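Side-chain contacts in probable ribosomal RNA small subunit methyltransferase (Thermus thermophilus, PDB 3DMH), which transfers a methyl group from S-adenosylmethionine to the exocyclic N2 amine of a guanosine in 16S ribosomal RNA: residues G210-P214 with A215-L219; E221-Q224 with E225-P229. One frame throughout, in Å; residues are numbered along the deposited sequence.

Contact 1 of 2, residues G210-P214 with A215-L219; sequences GKVDP and ASLLL. With GMP (guanosine), chain E; SAM (S-adenosylmethionine), chain D.
Asp213 meets Ala215 and Ser216 round the first turn of helix 214-227, and its side chain can be traced atom by atom into the guanosine site. Asp213 CB lies 3.5 Å from Ser216 OG. CG stands anti to the backbone N (chi1 -178°), which carries the carboxylate back to the first turn of the helix, beside the Ala215 methyl. Asp213 OD1 accepts the N-H of Ala215, with Ala215 N at 2.8 Å, and this donor comes from above the carboxylate plane, 63° out of it. OD2 takes the guanine amine instead, GMP N2 to Asp213 OD2 being 2.8 Å with an N-H...O angle of 148°. Asp213 thus caps the helix and binds the substrate guanosine, in a Rossmann-like class I methyltransferase domain. Asn305 of the NPPF motif bonds through ND2 to both Asp213 OD2 and Ser216 OG, and through OD1 to the guanosine. Replacing Asp213 with an alanine would probably leave the Ala215 N-H without its cap and the guanine amine with one acceptor fewer. Beyond the cap, Ser216 OG donates to the carboxylate atom O of the cofactor, 2.6 Å away. The cofactor's methyl carbon CE lies 4.7 Å from GMP N2, the amine that Asp213 holds. The Ala215 methyl, CB, also reaches to 3.5 Å from GMP N2, giving this part of the pocket an apolar wall. Farther from the ligands, Val212 and Leu217 cross at about a right angle, Val212 CG1 touching Leu217 CG at 3.6 Å, and strand 187-193 packs on both through Ile193. Next to this apolar pair, Leu217 N donates to Asp213 O at 3.2 Å, an i to i+4 bond of the first turn.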
# COMPACT_ATOMS: atom_id res chain seq x y z
N GLY A 210 -1.59 -11.70 10.08
CA GLY A 210 -1.78 -12.87 10.96
C GLY A 210 -0.53 -13.60 11.42
O GLY A 210 -0.60 -14.44 12.31
N LYS A 211 0.63 -13.29 10.82
CA LYS A 211 1.90 -13.93 11.19
C LYS A 211 3.08 -13.14 10.67
O LYS A 211 2.98 -12.47 9.64
CB LYS A 211 2.00 -15.37 10.67
CG LYS A 211 2.02 -15.50 9.16
CD LYS A 211 1.75 -16.95 8.76
CE LYS A 211 2.08 -17.20 7.29
NZ LYS A 211 1.22 -16.40 6.39
N VAL A 212 4.21 -13.23 11.37
CA VAL A 212 5.43 -12.56 10.93
C VAL A 212 6.02 -13.28 9.71
O VAL A 212 6.20 -14.51 9.73
CB VAL A 212 6.45 -12.47 12.09
CG1 VAL A 212 7.73 -11.82 11.62
CG2 VAL A 212 5.87 -11.65 13.24
N ASP A 213 6.27 -12.51 8.64
CA ASP A 213 6.95 -13.04 7.46
C ASP A 213 8.28 -13.70 7.86
O ASP A 213 9.11 -13.06 8.51
CB ASP A 213 7.20 -11.89 6.46
CG ASP A 213 7.87 -12.34 5.15
OD1 ASP A 213 8.27 -13.51 5.01
OD2 ASP A 213 8.00 -11.48 4.24
N PRO A 214 8.47 -14.99 7.52
CA PRO A 214 9.77 -15.63 7.79
C PRO A 214 10.96 -14.82 7.24
O PRO A 214 12.04 -14.85 7.83
CB PRO A 214 9.64 -16.98 7.08
CG PRO A 214 8.13 -17.26 7.11
CD PRO A 214 7.51 -15.91 6.88
N ALA A 215 10.77 -14.08 6.15
CA ALA A 215 11.85 -13.26 5.60
C ALA A 215 12.26 -12.15 6.57
O ALA A 215 13.46 -11.84 6.72
CB ALA A 215 11.45 -12.67 4.24
N SER A 216 11.26 -11.54 7.19
CA SER A 216 11.50 -10.48 8.18
C SER A 216 12.25 -11.04 9.40
O SER A 216 13.20 -10.41 9.89
CB SER A 216 10.17 -9.86 8.61
OG SER A 216 9.45 -9.36 7.49
N LEU A 217 11.84 -12.21 9.88
CA LEU A 217 12.56 -12.90 10.96
C LEU A 217 14.02 -13.14 10.57
O LEU A 217 14.92 -12.92 11.37
CB LEU A 217 11.90 -14.23 11.33
CG LEU A 217 10.52 -14.13 11.97
CD1 LEU A 217 9.92 -15.51 12.18
CD2 LEU A 217 10.60 -13.37 13.31
N LEU A 218 14.24 -13.59 9.34
CA LEU A 218 15.60 -13.87 8.86
C LEU A 218 16.49 -12.62 8.81
O LEU A 218 17.67 -12.67 9.18
CB LEU A 218 15.55 -14.51 7.47
CG LEU A 218 16.84 -15.18 7.00
CD1 LEU A 218 17.18 -16.42 7.88
CD2 LEU A 218 16.74 -15.55 5.52
N LEU A 219 15.91 -11.50 8.38
CA LEU A 219 16.64 -10.23 8.37
C LEU A 219 17.05 -9.86 9.79
O LEU A 219 18.20 -9.51 10.02
CB LEU A 219 15.78 -9.11 7.76
CG LEU A 219 16.53 -7.78 7.57
CD1 LEU A 219 15.96 -7.05 6.35
CD2 LEU A 219 16.50 -6.88 8.82
C4' GMP E . 7.03 -17.63 0.10
O4' GMP E . 7.85 -16.46 -0.03
C3' GMP E . 5.68 -17.28 -0.50
O3' GMP E . 4.81 -16.91 0.58
C2' GMP E . 5.97 -16.07 -1.36
O2' GMP E . 4.83 -15.22 -1.47
C1' GMP E . 7.08 -15.39 -0.59
N9 GMP E . 8.02 -14.57 -1.39
C8 GMP E . 8.40 -14.74 -2.67
N7 GMP E . 9.29 -13.79 -3.05
C5 GMP E . 9.51 -12.99 -1.98
C6 GMP E . 10.33 -11.79 -1.67
O6 GMP E . 11.08 -11.28 -2.54
N1 GMP E . 10.24 -11.27 -0.43
C2 GMP E . 9.45 -11.80 0.53
N2 GMP E . 9.39 -11.24 1.77
N3 GMP E . 8.67 -12.89 0.32
C4 GMP E . 8.67 -13.51 -0.89
N SAM D . 8.41 -4.39 6.77
CA SAM D . 7.14 -5.20 6.81
C SAM D . 7.47 -6.63 7.18
O SAM D . 8.67 -6.93 7.13
OXT SAM D . 6.56 -7.42 7.47
CB SAM D . 6.42 -5.20 5.46
CG SAM D . 7.23 -5.76 4.29
SD SAM D . 6.23 -5.82 2.76
CE SAM D . 7.11 -7.09 1.80
C5' SAM D . 6.68 -4.33 1.82
C4' SAM D . 6.01 -3.08 2.37
O4' SAM D . 6.38 -2.04 1.46
C3' SAM D . 4.47 -3.14 2.42
O3' SAM D . 3.98 -2.84 3.71
C2' SAM D . 4.05 -2.11 1.36
O2' SAM D . 2.81 -1.48 1.60
C1' SAM D . 5.26 -1.18 1.42
N9 SAM D . 5.33 -0.31 0.26
C8 SAM D . 4.91 -0.56 -1.04
N7 SAM D . 5.20 0.52 -1.81
C5 SAM D . 5.77 1.47 -0.99
C6 SAM D . 6.22 2.78 -1.20
N6 SAM D . 6.12 3.37 -2.40
N1 SAM D . 6.76 3.45 -0.12
C2 SAM D . 6.84 2.88 1.13
N3 SAM D . 6.34 1.60 1.37
C4 SAM D . 5.84 0.93 0.31

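Contact 2 of 2, residues E221-Q224 with E225-P229; sequences EALQ and ERLGP
Leu227 packs on Leu223 one turn back along the last turn of helix 214-227, where a glycine with positive phi ends the helix. Leu227 CD1 lies 4.1 Å from Leu223 CG, the two side chains meeting at a slant on the buried flank. In the main chain, Leu227 N donates to Leu223 O at 2.9 Å. The next bond, Gly228 N to Gln224 O, is short at 2.8 Å but bent, with an N-H...O angle of 133° and the donor 37° above the carbonyl plane, as the chain turns away. At Gly228's backbone angles a CB would press against the carbonyl oxygen of Leu227. On the outer flank, Glu225 has CG anti to its carbonyl carbon (chi1 -72°), and the methylene CG settles 3.2 Å from Glu221 O. Its carboxylate then extends to a salt bridge between OE1 and Lys361, while the like-charged Glu221 OE1 and Glu225 OE2 stay 6.2 Å apart. The second shell comes from strands 334-340 and 299-304: Phe337 touches Leu223, Arg226 and Leu227, while Val303 backs Leu223 and Ile301 backs Leu227. Arg226, its chain bent at the CB-CG bond, makes a cation-pi contact with Phe369 and bonds through NH1 to Gln358. At the helix end, the extended Gln224 brings NE2 to 3.9 Å from Pro229 CA.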
# COMPACT_ATOMS: atom_id res chain seq x y z
N GLU A 221 17.38 -11.80 12.46
CA GLU A 221 18.41 -12.75 12.92
C GLU A 221 19.78 -12.38 12.37
O GLU A 221 20.76 -12.34 13.12
CB GLU A 221 18.02 -14.18 12.55
CG GLU A 221 16.78 -14.65 13.30
CD GLU A 221 16.17 -15.92 12.73
OE1 GLU A 221 16.44 -16.26 11.55
OE2 GLU A 221 15.40 -16.58 13.46
N ALA A 222 19.85 -12.07 11.07
CA ALA A 222 21.11 -11.69 10.43
C ALA A 222 21.64 -10.39 11.04
O ALA A 222 22.84 -10.25 11.29
CB ALA A 222 20.92 -11.52 8.93
N LEU A 223 20.72 -9.45 11.28
CA LEU A 223 21.05 -8.16 11.87
C LEU A 223 21.63 -8.32 13.26
O LEU A 223 22.70 -7.79 13.55
CB LEU A 223 19.81 -7.24 11.89
CG LEU A 223 20.00 -5.80 12.37
CD1 LEU A 223 19.03 -4.88 11.63
CD2 LEU A 223 19.81 -5.67 13.88
N GLN A 224 20.93 -9.07 14.12
CA GLN A 224 21.41 -9.26 15.49
C GLN A 224 22.74 -10.01 15.53
O GLN A 224 23.59 -9.71 16.37
CB GLN A 224 20.37 -9.95 16.38
CG GLN A 224 20.88 -10.14 17.81
CD GLN A 224 19.80 -10.36 18.85
OE1 GLN A 224 19.63 -11.47 19.35
NE2 GLN A 224 19.08 -9.30 19.19
N GLU A 225 22.93 -10.96 14.63
CA GLU A 225 24.19 -11.72 14.58
C GLU A 225 25.35 -10.82 14.16
O GLU A 225 26.46 -10.92 14.70
CB GLU A 225 24.09 -12.92 13.64
CG GLU A 225 23.23 -14.05 14.17
CD GLU A 225 22.97 -15.15 13.15
OE1 GLU A 225 23.41 -15.02 11.99
OE2 GLU A 225 22.32 -16.15 13.52
N ARG A 226 25.08 -9.93 13.21
CA ARG A 226 26.08 -9.02 12.67
C ARG A 226 26.44 -7.90 13.65
O ARG A 226 27.63 -7.63 13.88
CB ARG A 226 25.57 -8.44 11.34
CG ARG A 226 26.43 -7.35 10.72
CD ARG A 226 27.39 -7.91 9.70
NE ARG A 226 28.38 -6.92 9.29
CZ ARG A 226 29.32 -7.13 8.38
NH1 ARG A 226 29.40 -8.30 7.75
NH2 ARG A 226 30.19 -6.17 8.08
N LEU A 227 25.43 -7.27 14.24
CA LEU A 227 25.62 -6.08 15.07
C LEU A 227 25.64 -6.35 16.58
O LEU A 227 26.08 -5.49 17.35
CB LEU A 227 24.56 -5.01 14.76
CG LEU A 227 24.32 -4.60 13.30
CD1 LEU A 227 23.29 -3.48 13.24
CD2 LEU A 227 25.59 -4.17 12.59
N GLY A 228 25.14 -7.51 17.00
CA GLY A 228 25.01 -7.83 18.42
C GLY A 228 23.71 -7.29 18.99
O GLY A 228 23.12 -6.38 18.41
N PRO A 229 23.25 -7.84 20.14
CA PRO A 229 22.02 -7.41 20.81
C PRO A 229 21.96 -5.91 21.12
O PRO A 229 20.87 -5.33 21.15
CB PRO A 229 22.04 -8.21 22.12
CG PRO A 229 23.43 -8.73 22.26
CD PRO A 229 23.90 -8.94 20.86

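Overall arrangement
The two contacts lie at opposite ends of helix 214-227, their centres about 15 Å apart. Both are partly buried. Contact 1 is at the N-terminal end, where buried Asp213, Ala215 and Ser216 serve both the helix start and the two ligands, with Pro214 exposed. Contact 2 is farther from the centre of the chain, about 29 Å against 18 Å, and sets buried Ala222 and Leu223 against exposed Glu225, Arg226 and Pro229; the two charged ones pair with other protein residues. Both rest on strand 334-340, contact 1 through Ala215 and Leu219 and contact 2 through Leu223, Arg226 and Leu227. A side chain caps the helix at its start, whereas main-chain bonding and a glycine with positive phi finish it.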